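Local coordinates for protein probable TonB-dependent siderophore receptor PirA (Acinetobacter baumannii, PDB 5FR8) that probably binds iron-chelating siderophores, possibly ferric enterobactin, at the outer membrane and takes part in the first step of TonB-dependent iron uptake, at residues 171-176 / 185-190; 223-228 / 709-714; 367-372 / 416-421; 632-637 / 685-690; 649-654 / 670-675. All coordinates share one frame; numbering follows the deposited sequence.

Contact 1 (171-176 / 185-190)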
# COMPACT_ATOMS: atom_id res chain seq x y z
N GLU A 171 7.45 21.54 13.33
CA GLU A 171 8.56 20.95 12.58
C GLU A 171 8.55 21.44 11.13
O GLU A 171 7.50 21.61 10.54
CB GLU A 171 8.47 19.42 12.61
CG GLU A 171 8.72 18.77 13.97
CD GLU A 171 7.51 18.04 14.56
OE1 GLU A 171 6.36 18.57 14.50
OE2 GLU A 171 7.70 16.92 15.10
N PHE A 172 9.73 21.67 10.58
CA PHE A 172 9.85 22.09 9.19
C PHE A 172 10.74 21.08 8.51
O PHE A 172 11.50 20.36 9.17
CB PHE A 172 10.51 23.47 9.06
CG PHE A 172 9.70 24.61 9.65
CD1 PHE A 172 9.58 24.76 11.02
CD2 PHE A 172 9.07 25.53 8.83
CE1 PHE A 172 8.83 25.80 11.57
CE2 PHE A 172 8.34 26.57 9.37
CZ PHE A 172 8.21 26.70 10.74
N TYR A 173 10.67 21.02 7.20
CA TYR A 173 11.57 20.17 6.45
C TYR A 173 11.67 20.67 5.03
O TYR A 173 10.71 21.19 4.47
CB TYR A 173 11.07 18.72 6.44
CG TYR A 173 11.81 17.83 5.44
CD1 TYR A 173 11.51 17.88 4.07
CD2 TYR A 173 12.78 16.94 5.86
CE1 TYR A 173 12.17 17.08 3.16
CE2 TYR A 173 13.44 16.13 4.97
CZ TYR A 173 13.13 16.20 3.62
OH TYR A 173 13.80 15.39 2.72
N THR A 174 12.83 20.49 4.43
CA THR A 174 13.00 20.83 3.03
C THR A 174 13.97 19.88 2.40
O THR A 174 14.90 19.44 3.06
CB THR A 174 13.47 22.29 2.89
OG1 THR A 174 13.58 22.62 1.50
CG2 THR A 174 14.80 22.49 3.60
N SER A 175 13.74 19.54 1.15
CA SER A 175 14.71 18.75 0.38
C SER A 175 15.06 19.50 -0.89
O SER A 175 14.17 20.08 -1.52
CB SER A 175 14.13 17.38 0.03
OG SER A 175 14.62 16.92 -1.23
N GLN A 176 16.33 19.47 -1.27
CA GLN A 176 16.84 20.32 -2.34
C GLN A 176 17.76 19.57 -3.32
O GLN A 176 18.99 19.52 -3.12
CB GLN A 176 17.58 21.49 -1.72
CG GLN A 176 16.68 22.47 -1.00
CD GLN A 176 15.66 23.09 -1.95
OE1 GLN A 176 15.91 23.21 -3.14
NE2 GLN A 176 14.51 23.47 -1.41
N SER A 185 11.10 19.86 -2.16
CA SER A 185 9.93 19.51 -1.32
C SER A 185 9.98 20.31 -0.02
O SER A 185 11.08 20.62 0.47
CB SER A 185 9.91 17.99 -1.04
OG SER A 185 8.96 17.62 -0.04
N ASN A 186 8.80 20.62 0.53
CA ASN A 186 8.70 21.43 1.75
C ASN A 186 7.52 21.12 2.66
O ASN A 186 6.38 21.08 2.22
CB ASN A 186 8.66 22.89 1.37
CG ASN A 186 9.94 23.34 0.71
OD1 ASN A 186 11.02 23.28 1.31
ND2 ASN A 186 9.83 23.78 -0.54
N ARG A 187 7.82 20.94 3.94
CA ARG A 187 6.82 20.64 4.94
C ARG A 187 6.85 21.60 6.08
O ARG A 187 7.88 22.18 6.39
CB ARG A 187 7.07 19.28 5.53
CG ARG A 187 6.78 18.16 4.58
CD ARG A 187 6.67 16.84 5.31
NE ARG A 187 7.96 16.16 5.49
CZ ARG A 187 8.70 16.24 6.59
NH1 ARG A 187 8.32 17.00 7.61
NH2 ARG A 187 9.83 15.56 6.67
N VAL A 188 5.69 21.73 6.73
CA VAL A 188 5.57 22.36 8.02
C VAL A 188 4.36 21.69 8.64
O VAL A 188 3.43 21.31 7.94
CB VAL A 188 5.33 23.90 7.94
CG1 VAL A 188 4.10 24.26 7.11
CG2 VAL A 188 5.20 24.49 9.35
N GLY A 189 4.38 21.56 9.95
CA GLY A 189 3.35 20.80 10.62
C GLY A 189 3.50 20.92 12.11
O GLY A 189 4.57 21.25 12.61
N PHE A 190 2.42 20.65 12.82
CA PHE A 190 2.43 20.84 14.26
C PHE A 190 1.72 19.70 14.94
O PHE A 190 0.94 18.98 14.33
CB PHE A 190 1.75 22.16 14.63
CG PHE A 190 0.27 22.15 14.41
CD1 PHE A 190 -0.59 21.73 15.41
CD2 PHE A 190 -0.27 22.54 13.18
CE1 PHE A 190 -1.95 21.72 15.21
CE2 PHE A 190 -1.63 22.53 12.97
CZ PHE A 190 -2.47 22.11 13.98
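Strands 171-176 and 185-190 run antiparallel, their axes 174° apart, with Glu171, Tyr173 and Ser175 hydrogen-bonded to Gly189, Arg187 and Ser185. The central pair is joined in both directions, Arg187 N reaching Tyr173 O at 2.9 Å; at the outer end the return bond from Gly189 N to Glu171 O is weak. On the Tyr173 face, the guanidinium of Arg187 lies flat on the tyrosine ring, with planes 20° apart and centres 4.4 Å apart. Arg187 NH2 sits 3.3 Å from Tyr173 CG, so the overlap falls at the CB end of the ring. A bend at chi3 (-87°) turns Arg187 NE toward the Tyr173 side, and the guanidinium beyond it reaches the ring. The charge is answered by Glu130, and the carbonyls of Val54 and Arg55 also accept bonds from the group. On the other face, Val188 CG2 stands over the Phe172 ring as a CH-pi contact, 4.0 Å from its centroid. Beside it, Thr174 OG1 donates to Asn186 OD1 at 2.7 Å and accepts from Gln176 NE2. This beta hairpin belongs to the barrel wall: its Tyr173 and Arg187 side turns to plug residues, strand 724-731 closes the barrel along 171-176, and strand 201-212 continues the wall beyond 185-190.

Contact 2 (223-228 / 709-714)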
# COMPACT_ATOMS: atom_id res chain seq x y z
N ILE A 223 17.58 9.91 -22.41
CA ILE A 223 17.79 8.51 -22.81
C ILE A 223 16.68 8.04 -23.74
O ILE A 223 16.36 6.86 -23.76
CB ILE A 223 17.78 7.53 -21.62
CG1 ILE A 223 18.56 8.07 -20.42
CG2 ILE A 223 18.36 6.17 -22.02
CD1 ILE A 223 18.16 7.37 -19.13
N GLY A 224 16.10 8.97 -24.49
CA GLY A 224 15.10 8.63 -25.52
C GLY A 224 13.74 8.26 -24.98
O GLY A 224 12.95 7.61 -25.66
N SER A 225 13.45 8.67 -23.74
CA SER A 225 12.27 8.19 -23.02
C SER A 225 11.20 9.27 -22.89
O SER A 225 11.50 10.45 -22.62
CB SER A 225 12.66 7.64 -21.63
OG SER A 225 11.51 7.19 -20.90
N THR A 226 9.95 8.83 -23.06
CA THR A 226 8.79 9.70 -23.00
C THR A 226 8.00 9.53 -21.70
O THR A 226 6.95 10.15 -21.52
CB THR A 226 7.85 9.38 -24.16
OG1 THR A 226 7.68 7.95 -24.21
CG2 THR A 226 8.43 9.90 -25.48
N ALA A 227 8.50 8.68 -20.81
CA ALA A 227 7.82 8.46 -19.55
C ALA A 227 8.01 9.65 -18.65
O ALA A 227 9.06 10.27 -18.65
CB ALA A 227 8.33 7.21 -18.87
N ALA A 228 6.97 9.95 -17.87
CA ALA A 228 7.03 11.06 -16.95
C ALA A 228 7.82 10.71 -15.70
O ALA A 228 7.92 9.54 -15.31
CB ALA A 228 5.63 11.46 -16.57
N ARG A 709 13.66 7.02 -15.77
CA ARG A 709 12.65 6.05 -16.16
C ARG A 709 12.59 5.92 -17.67
O ARG A 709 12.43 6.91 -18.39
CB ARG A 709 11.28 6.45 -15.63
CG ARG A 709 10.16 5.48 -15.96
CD ARG A 709 8.90 6.00 -15.33
NE ARG A 709 7.69 5.27 -15.71
CZ ARG A 709 6.49 5.84 -15.79
NH1 ARG A 709 6.34 7.15 -15.56
NH2 ARG A 709 5.44 5.09 -16.13
N ASP A 710 12.72 4.68 -18.12
CA ASP A 710 12.82 4.36 -19.53
C ASP A 710 11.47 3.87 -19.99
O ASP A 710 10.99 2.86 -19.50
CB ASP A 710 13.86 3.26 -19.71
CG ASP A 710 14.27 3.05 -21.14
OD1 ASP A 710 13.49 3.38 -22.04
OD2 ASP A 710 15.40 2.52 -21.37
N SER A 711 10.86 4.60 -20.92
CA SER A 711 9.64 4.14 -21.55
C SER A 711 9.86 2.95 -22.47
O SER A 711 8.98 2.12 -22.63
CB SER A 711 8.99 5.26 -22.34
OG SER A 711 9.91 5.75 -23.30
N ASN A 712 11.04 2.86 -23.08
CA ASN A 712 11.36 1.72 -23.94
C ASN A 712 11.84 0.43 -23.22
O ASN A 712 12.42 -0.44 -23.84
CB ASN A 712 12.40 2.12 -24.97
CG ASN A 712 11.93 3.27 -25.82
OD1 ASN A 712 12.60 4.32 -25.90
ND2 ASN A 712 10.79 3.10 -26.48
N SER A 713 11.58 0.32 -21.92
CA SER A 713 11.97 -0.87 -21.18
C SER A 713 10.82 -1.30 -20.31
O SER A 713 9.93 -0.51 -20.03
CB SER A 713 13.16 -0.58 -20.27
OG SER A 713 13.11 -1.40 -19.11
N ILE A 714 10.84 -2.55 -19.85
CA ILE A 714 9.83 -3.01 -18.88
C ILE A 714 10.51 -3.43 -17.57
O ILE A 714 9.88 -3.95 -16.65
CB ILE A 714 8.97 -4.13 -19.47
CG1 ILE A 714 9.83 -5.25 -20.01
CG2 ILE A 714 8.13 -3.60 -20.62
CD1 ILE A 714 9.03 -6.43 -20.49
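Ser225 and Ser711 face each other at the middle of this contact, their CA atoms 5.0 Å apart, and each hydroxyl engages the other segment's backbone. Ser225 OG donates to Arg709 O at 2.7 Å and accepts from Ser711 N, also at 2.7 Å, so one hydroxyl spans Asp710. With OG anti to its own backbone N (chi1 179°), Ser225 presents the oxygen to both partners; Ala227 N adds a weak bond from within its own loop. In return, Ser711 OG accepts from Thr226 N at 3.1 Å, a fairly straight bond of 166°. Both segments are irregular and come from loops that link barrel strands, 201-212 to 232-247 and 693-700 to 724-731, which would be extracellular loops in a TonB-dependent receptor. Segment 709-714 folds back through a type I beta turn from Asp710 to Ser713, and Asp710 OD1 weakly accepts from Asn712 N. Further out, the extended Arg709 chain runs past Ala227, whose CB lies over one guanidinium face, 3.8 Å from Arg709 NE. Arg709 NH1 donates to Ala228 O at 2.9 Å, close to the guanidinium plane. Beyond these, Asp268 forms a salt bridge with Arg709 NH1, Asn272 O takes the Thr226 hydroxyl, and Asn220 bonds to Arg709 N and Ala227 O.

Contact 3 (367-372 / 416-421); sequences VLTVGT and YIEDNL
Thr369 and Glu418 form the central backbone pair of two antiparallel strands, with bonds in both directions, Glu418 N to Thr369 O measuring 2.8 Å. Gly371 and Tyr416 repeat the pattern, each N to the other's O at 3.0 Å. At the far end Asn420 N donates to Val367 O, while the return bond from Val367 N is weak. CA-H...O contacts fill the intervals, as from Ile417 CA to Thr369 O at 3.4 Å. The aromatic contact pairs Tyr416 with Gly371: Tyr416 CG sits between its own backbone N and carbonyl carbon (chi1 55°), and the ring beyond CG lies across the neighbouring strand, one face over Gly371. Gly371 CA stands 3.8 Å from the ring centroid, 20° off the normal, a CH-pi contact with no CB in between. Such aromatic-glycine pairs recur in outer-membrane beta-barrels, and these strands, 365-380 and 407-422, are adjacent staves of the wall. Thr369 CG2 approaches the edge of the same ring, 4.0 Å from Tyr416 CE2. Apolar contact occupies the opposite side of the wall, where the Leu368 and Ile417 side chains cross obliquely, Leu368 CD1 meeting Ile417 CG1 at 3.6 Å. Polar and charged ends are held from outside the pair. Glu418 OE1 makes a salt bridge with Arg145 of the plug, Asn420 ND2 donates to Val29 O in the N-terminal segment, and Asp419 OD2 accepts from Gln366 NE2.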
# COMPACT_ATOMS: atom_id res chain seq x y z
N VAL A 367 -5.40 -16.71 27.20
CA VAL A 367 -6.07 -15.45 27.02
C VAL A 367 -6.94 -15.60 25.78
O VAL A 367 -6.43 -15.61 24.65
CB VAL A 367 -5.07 -14.28 26.88
CG1 VAL A 367 -5.82 -12.96 26.66
CG2 VAL A 367 -4.20 -14.19 28.12
N LEU A 368 -8.25 -15.75 25.98
CA LEU A 368 -9.17 -15.92 24.88
C LEU A 368 -9.61 -14.58 24.34
O LEU A 368 -10.24 -13.80 25.05
CB LEU A 368 -10.39 -16.71 25.33
CG LEU A 368 -11.38 -17.03 24.22
CD1 LEU A 368 -10.86 -18.16 23.35
CD2 LEU A 368 -12.75 -17.39 24.81
N THR A 369 -9.29 -14.31 23.07
CA THR A 369 -9.89 -13.20 22.34
C THR A 369 -11.10 -13.68 21.52
O THR A 369 -11.04 -14.73 20.87
CB THR A 369 -8.87 -12.50 21.42
OG1 THR A 369 -7.93 -11.78 22.23
CG2 THR A 369 -9.54 -11.53 20.50
N VAL A 370 -12.20 -12.94 21.56
CA VAL A 370 -13.35 -13.24 20.70
C VAL A 370 -13.91 -11.95 20.13
O VAL A 370 -14.04 -10.96 20.85
CB VAL A 370 -14.40 -14.03 21.47
CG1 VAL A 370 -14.76 -13.30 22.75
CG2 VAL A 370 -15.62 -14.28 20.59
N GLY A 371 -14.22 -11.93 18.83
CA GLY A 371 -14.53 -10.66 18.15
C GLY A 371 -15.53 -10.70 17.00
O GLY A 371 -15.73 -11.75 16.38
N THR A 372 -16.14 -9.55 16.73
CA THR A 372 -17.05 -9.37 15.60
C THR A 372 -16.64 -8.17 14.80
O THR A 372 -16.14 -7.19 15.36
CB THR A 372 -18.49 -9.09 16.05
OG1 THR A 372 -18.99 -10.22 16.76
CG2 THR A 372 -19.39 -8.83 14.84
N TYR A 416 -14.37 -13.98 14.88
CA TYR A 416 -13.13 -14.72 15.09
C TYR A 416 -12.91 -15.09 16.55
O TYR A 416 -13.47 -14.46 17.46
CB TYR A 416 -11.95 -13.91 14.57
CG TYR A 416 -11.85 -12.51 15.16
CD1 TYR A 416 -12.56 -11.43 14.62
CD2 TYR A 416 -11.02 -12.27 16.24
CE1 TYR A 416 -12.44 -10.16 15.15
CE2 TYR A 416 -10.91 -11.01 16.78
CZ TYR A 416 -11.61 -9.96 16.23
OH TYR A 416 -11.48 -8.72 16.79
N ILE A 417 -12.11 -16.12 16.76
CA ILE A 417 -11.74 -16.55 18.11
C ILE A 417 -10.24 -16.84 18.15
O ILE A 417 -9.66 -17.29 17.16
CB ILE A 417 -12.55 -17.77 18.56
CG1 ILE A 417 -12.14 -18.17 19.97
CG2 ILE A 417 -12.32 -18.93 17.62
CD1 ILE A 417 -13.16 -19.05 20.69
N GLU A 418 -9.63 -16.55 19.28
CA GLU A 418 -8.18 -16.56 19.39
C GLU A 418 -7.73 -16.91 20.79
O GLU A 418 -8.26 -16.37 21.77
CB GLU A 418 -7.62 -15.20 19.05
CG GLU A 418 -7.53 -14.90 17.58
CD GLU A 418 -6.82 -13.58 17.35
OE1 GLU A 418 -6.95 -12.70 18.24
OE2 GLU A 418 -6.14 -13.45 16.31
N ASP A 419 -6.74 -17.79 20.88
CA ASP A 419 -6.22 -18.20 22.16
C ASP A 419 -4.70 -17.99 22.19
O ASP A 419 -4.00 -18.41 21.28
CB ASP A 419 -6.58 -19.67 22.40
CG ASP A 419 -6.80 -20.00 23.86
OD1 ASP A 419 -6.48 -19.19 24.76
OD2 ASP A 419 -7.30 -21.11 24.12
N ASN A 420 -4.21 -17.34 23.24
CA ASN A 420 -2.79 -17.34 23.54
C ASN A 420 -2.51 -18.25 24.75
O ASN A 420 -2.90 -17.94 25.90
CB ASN A 420 -2.24 -15.94 23.79
CG ASN A 420 -0.78 -15.96 24.18
OD1 ASN A 420 -0.14 -17.02 24.18
ND2 ASN A 420 -0.23 -14.79 24.50
N LEU A 421 -1.84 -19.37 24.47
CA LEU A 421 -1.56 -20.39 25.48
C LEU A 421 -0.10 -20.35 25.92
O LEU A 421 0.80 -20.21 25.09
CB LEU A 421 -1.87 -21.78 24.91
CG LEU A 421 -3.27 -22.07 24.33
CD1 LEU A 421 -3.36 -21.66 22.87
CD2 LEU A 421 -3.63 -23.54 24.43

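Contact 4 (632-637 / 685-690)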
# COMPACT_ATOMS: atom_id res chain seq x y z
N THR A 632 28.24 13.63 21.08
CA THR A 632 28.03 14.26 22.38
C THR A 632 26.54 14.11 22.68
O THR A 632 25.82 13.47 21.93
CB THR A 632 28.40 15.76 22.35
OG1 THR A 632 27.57 16.46 21.41
CG2 THR A 632 29.86 15.95 21.96
N ASP A 633 26.06 14.70 23.77
CA ASP A 633 24.63 14.64 24.07
C ASP A 633 23.83 15.44 23.05
O ASP A 633 22.67 15.12 22.76
CB ASP A 633 24.36 15.15 25.47
CG ASP A 633 24.86 14.20 26.54
OD1 ASP A 633 26.09 13.97 26.61
OD2 ASP A 633 24.03 13.69 27.32
N GLN A 634 24.45 16.48 22.50
CA GLN A 634 23.80 17.31 21.49
C GLN A 634 24.06 16.78 20.10
O GLN A 634 23.13 16.59 19.31
CB GLN A 634 24.33 18.73 21.58
CG GLN A 634 24.14 19.35 22.96
CD GLN A 634 25.24 20.33 23.30
OE1 GLN A 634 25.44 21.32 22.60
NE2 GLN A 634 25.96 20.06 24.37
N LEU A 635 25.33 16.52 19.81
CA LEU A 635 25.77 16.17 18.46
C LEU A 635 25.62 14.69 18.14
O LEU A 635 25.89 13.83 18.96
CB LEU A 635 27.24 16.54 18.28
CG LEU A 635 27.72 16.42 16.84
CD1 LEU A 635 27.03 17.46 15.96
CD2 LEU A 635 29.24 16.55 16.79
N ASP A 636 25.20 14.43 16.91
CA ASP A 636 24.79 13.10 16.50
C ASP A 636 25.15 12.99 15.01
O ASP A 636 25.10 13.98 14.27
CB ASP A 636 23.26 12.96 16.79
CG ASP A 636 22.60 11.82 16.04
OD1 ASP A 636 22.26 12.01 14.85
OD2 ASP A 636 22.38 10.75 16.66
N VAL A 637 25.56 11.80 14.58
CA VAL A 637 25.78 11.57 13.16
C VAL A 637 25.10 10.28 12.79
O VAL A 637 25.04 9.37 13.61
CB VAL A 637 27.28 11.50 12.82
CG1 VAL A 637 27.97 10.51 13.73
CG2 VAL A 637 27.52 11.15 11.35
N VAL A 685 24.24 15.07 9.88
CA VAL A 685 24.74 15.49 11.18
C VAL A 685 23.55 16.14 11.88
O VAL A 685 22.82 16.94 11.29
CB VAL A 685 26.01 16.38 11.09
CG1 VAL A 685 25.78 17.56 10.16
CG2 VAL A 685 26.40 16.84 12.48
N GLY A 686 23.33 15.75 13.13
CA GLY A 686 22.10 16.07 13.82
C GLY A 686 22.40 16.76 15.10
O GLY A 686 22.69 16.12 16.10
N TYR A 687 22.32 18.09 15.08
CA TYR A 687 22.61 18.91 16.25
C TYR A 687 21.37 19.37 17.00
O TYR A 687 20.49 20.02 16.44
CB TYR A 687 23.39 20.14 15.83
CG TYR A 687 24.03 20.89 16.99
CD1 TYR A 687 24.98 20.26 17.81
CD2 TYR A 687 23.71 22.21 17.25
CE1 TYR A 687 25.58 20.94 18.85
CE2 TYR A 687 24.32 22.89 18.29
CZ TYR A 687 25.25 22.25 19.08
OH TYR A 687 25.84 22.91 20.12
N LYS A 688 21.32 19.04 18.27
CA LYS A 688 20.31 19.59 19.16
C LYS A 688 20.82 20.90 19.75
O LYS A 688 21.49 20.89 20.77
CB LYS A 688 20.04 18.61 20.29
CG LYS A 688 19.74 17.20 19.81
CD LYS A 688 19.34 16.28 20.96
CE LYS A 688 18.39 16.98 21.92
NZ LYS A 688 17.62 16.04 22.78
N PHE A 689 20.50 22.03 19.10
CA PHE A 689 20.92 23.35 19.60
C PHE A 689 20.41 23.64 21.02
O PHE A 689 20.93 24.53 21.70
CB PHE A 689 20.51 24.48 18.65
CG PHE A 689 20.49 25.85 19.31
CD1 PHE A 689 21.68 26.52 19.60
CD2 PHE A 689 19.28 26.47 19.66
CE1 PHE A 689 21.65 27.78 20.23
CE2 PHE A 689 19.25 27.73 20.28
CZ PHE A 689 20.44 28.38 20.56
N SER A 690 19.38 22.92 21.46
CA SER A 690 18.74 23.21 22.75
C SER A 690 17.74 22.12 23.16
O SER A 690 17.48 21.18 22.41
CB SER A 690 18.05 24.57 22.70
OG SER A 690 16.96 24.63 23.59
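At the turn end of barrel strands 635-648 and 674-687, Gln634, Leu635 and Asp636 run antiparallel to Lys688, Tyr687 and Gly686. Two backbone bonds hold the chains: Gly686 N to Asp636 O, 2.8 Å, and Lys688 N to Gln634 O, a longer 3.2 Å. The second donor stands 50° out of the carbonyl plane. An ST motif shapes the turn, for Thr632 OG1 accepts from Leu635 N at 2.8 Å. Among the side chains, Leu635 has CG anti to its backbone N (chi1 -171°) and crosses Tyr687 at about a right angle. Leu635 CD1 touches both Val685 CG2, at 3.6 Å, and Tyr687 CD1, at 3.9 Å, making a small apolar cluster on one side of the wall. Gln634 instead lies alongside Tyr687 and points the same way; Gln634 CB packs on Tyr687 CE1 at 3.7 Å, and Gln634 OE1 comes to 3.0 Å from Tyr687 OH. On the opposite side of the wall the buried Asp636 carries a salt bridge from OD1 to Arg696, while OD2 lies close to Asp630. The nearby Asp630 carboxylate would tend to raise the proton affinity of Asp636, and the salt bridge to Arg696 would oppose that.

Contact 5 (649-654 / 670-675)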
# COMPACT_ATOMS: atom_id res chain seq x y z
N SER A 649 12.28 -7.90 -15.29
CA SER A 649 10.97 -7.54 -15.80
C SER A 649 10.13 -8.78 -15.93
O SER A 649 10.66 -9.89 -15.84
CB SER A 649 11.13 -6.99 -17.19
OG SER A 649 11.36 -8.05 -18.10
N ARG A 650 8.83 -8.60 -16.16
CA ARG A 650 7.97 -9.71 -16.57
C ARG A 650 8.70 -10.47 -17.70
O ARG A 650 9.34 -9.85 -18.53
CB ARG A 650 6.60 -9.20 -17.04
CG ARG A 650 5.67 -8.72 -15.94
CD ARG A 650 4.43 -8.01 -16.48
NE ARG A 650 3.57 -8.93 -17.23
CZ ARG A 650 3.46 -8.96 -18.56
NH1 ARG A 650 4.13 -8.09 -19.31
NH2 ARG A 650 2.67 -9.86 -19.15
N GLN A 651 8.61 -11.80 -17.70
CA GLN A 651 9.38 -12.64 -18.61
C GLN A 651 8.56 -13.25 -19.74
O GLN A 651 9.15 -13.73 -20.73
CB GLN A 651 10.04 -13.79 -17.86
CG GLN A 651 11.12 -13.35 -16.89
CD GLN A 651 12.19 -12.51 -17.54
OE1 GLN A 651 12.80 -12.92 -18.52
NE2 GLN A 651 12.40 -11.31 -17.02
N PHE A 652 7.23 -13.27 -19.61
CA PHE A 652 6.40 -14.03 -20.55
C PHE A 652 5.16 -13.28 -21.00
O PHE A 652 4.45 -12.72 -20.20
CB PHE A 652 5.97 -15.39 -19.97
CG PHE A 652 7.10 -16.26 -19.58
CD1 PHE A 652 8.04 -16.66 -20.51
CD2 PHE A 652 7.25 -16.69 -18.24
CE1 PHE A 652 9.09 -17.47 -20.14
CE2 PHE A 652 8.32 -17.49 -17.87
CZ PHE A 652 9.24 -17.88 -18.83
N ALA A 653 4.89 -13.34 -22.29
CA ALA A 653 3.79 -12.66 -22.90
C ALA A 653 2.46 -13.22 -22.45
O ALA A 653 2.34 -14.45 -22.32
CB ALA A 653 3.92 -12.77 -24.41
N GLU A 654 1.49 -12.32 -22.22
CA GLU A 654 0.11 -12.69 -21.91
C GLU A 654 -0.94 -12.01 -22.82
O GLU A 654 -2.09 -11.87 -22.46
CB GLU A 654 -0.25 -12.32 -20.47
CG GLU A 654 0.78 -12.60 -19.39
CD GLU A 654 0.28 -12.16 -17.99
OE1 GLU A 654 -0.90 -12.45 -17.66
OE2 GLU A 654 1.06 -11.50 -17.24
N LEU A 670 7.32 -8.86 -26.55
CA LEU A 670 7.91 -8.59 -25.26
C LEU A 670 9.45 -8.57 -25.33
O LEU A 670 10.06 -9.36 -26.03
CB LEU A 670 7.44 -9.64 -24.27
CG LEU A 670 7.57 -9.17 -22.84
CD1 LEU A 670 6.57 -8.06 -22.54
CD2 LEU A 670 7.36 -10.36 -21.90
N LYS A 671 10.06 -7.67 -24.58
CA LYS A 671 11.52 -7.47 -24.57
C LYS A 671 11.98 -7.49 -23.09
O LYS A 671 12.20 -6.44 -22.45
CB LYS A 671 11.83 -6.15 -25.31
CG LYS A 671 13.21 -5.52 -25.12
CD LYS A 671 14.01 -5.42 -26.42
CE LYS A 671 15.50 -5.26 -26.15
NZ LYS A 671 16.25 -4.87 -27.37
N PRO A 672 12.10 -8.69 -22.53
CA PRO A 672 12.49 -8.82 -21.13
C PRO A 672 13.86 -8.21 -20.90
O PRO A 672 14.72 -8.36 -21.74
CB PRO A 672 12.54 -10.34 -20.93
CG PRO A 672 11.59 -10.87 -21.95
CD PRO A 672 11.86 -10.01 -23.14
N SER A 673 14.02 -7.49 -19.80
CA SER A 673 15.26 -6.82 -19.44
C SER A 673 15.32 -6.74 -17.93
O SER A 673 14.32 -6.97 -17.26
CB SER A 673 15.34 -5.41 -20.02
OG SER A 673 14.14 -4.70 -19.83
N THR A 674 16.48 -6.40 -17.40
CA THR A 674 16.71 -6.53 -15.98
C THR A 674 17.57 -5.40 -15.50
O THR A 674 18.65 -5.22 -15.98
CB THR A 674 17.45 -7.85 -15.73
OG1 THR A 674 16.62 -8.94 -16.14
CG2 THR A 674 17.84 -8.02 -14.26
N VAL A 675 17.12 -4.63 -14.53
CA VAL A 675 17.95 -3.55 -14.02
C VAL A 675 19.16 -4.10 -13.26
O VAL A 675 19.00 -4.93 -12.38
CB VAL A 675 17.16 -2.67 -13.07
CG1 VAL A 675 18.07 -1.63 -12.44
CG2 VAL A 675 16.00 -2.01 -13.81
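Leu670 reaches across to Arg650, Gln651 and Phe652 within the long loop that joins barrel strands 635-648 and 674-687, which would be an extracellular loop in a TonB-dependent receptor. The two segments run nearly opposite, 163° apart end to end, but no beta bridge joins them. Leu670 crosses the Arg650 side chain at about a right angle, and its two methyls split the work. Leu670 CD2 lies against the backbone of the other segment, 3.7 Å from Phe652 N and 3.8 Å from Gln651 C, whereas Leu670 CD1 comes within 4.0 Å of Arg650 NH1. Chi1 of -158° sets Leu670 CG anti to its backbone N, on the side of segment 649-654. The Arg650 guanidinium itself is fixed by acids, with a salt bridge from NH2 to Glu654 OE2 and another from NH1 to Glu658. Gln651 crosses Pro672 obliquely; the amide oxygen Gln651 OE1 meets Pro672 CB at 3.5 Å, and the chain bends at chi2 (-55°) to bring CD round. The backbone of this part is held from outside as well, since Asn613 OD1 accepts from the N atoms of both Gln651 and Phe652. Where the segments converge on the strand, Ser649 N donates to Ser673 O at 3.0 Å, while Ser649 OG accepts from Ser673 N at 3.2 Å and donates to Arg650 O.

From the N terminus, contact 1 comes first, a local hairpin closed across eight residues at the start of the barrel. Contact 2 then opens at 223-228 and closes only at 709-714, spanning almost the whole barrel and joining an early loop to a late one. Contacts 3, 4 and 5 all lie within that span. Contact 3 pairs neighbouring strands on the opposite side of the chain's centre from contact 2. Contact 4 later spans contact 5: both use strand 674-687, and contact 5 lies where strand 635-648 gives way to its loop, centres about 48 Å apart. Contacts 2 and 5 touch, Ile714 CD1 lying 3.6 Å from Leu670 CD1, which brings the 649-673 loop against the loop that carries 709-714.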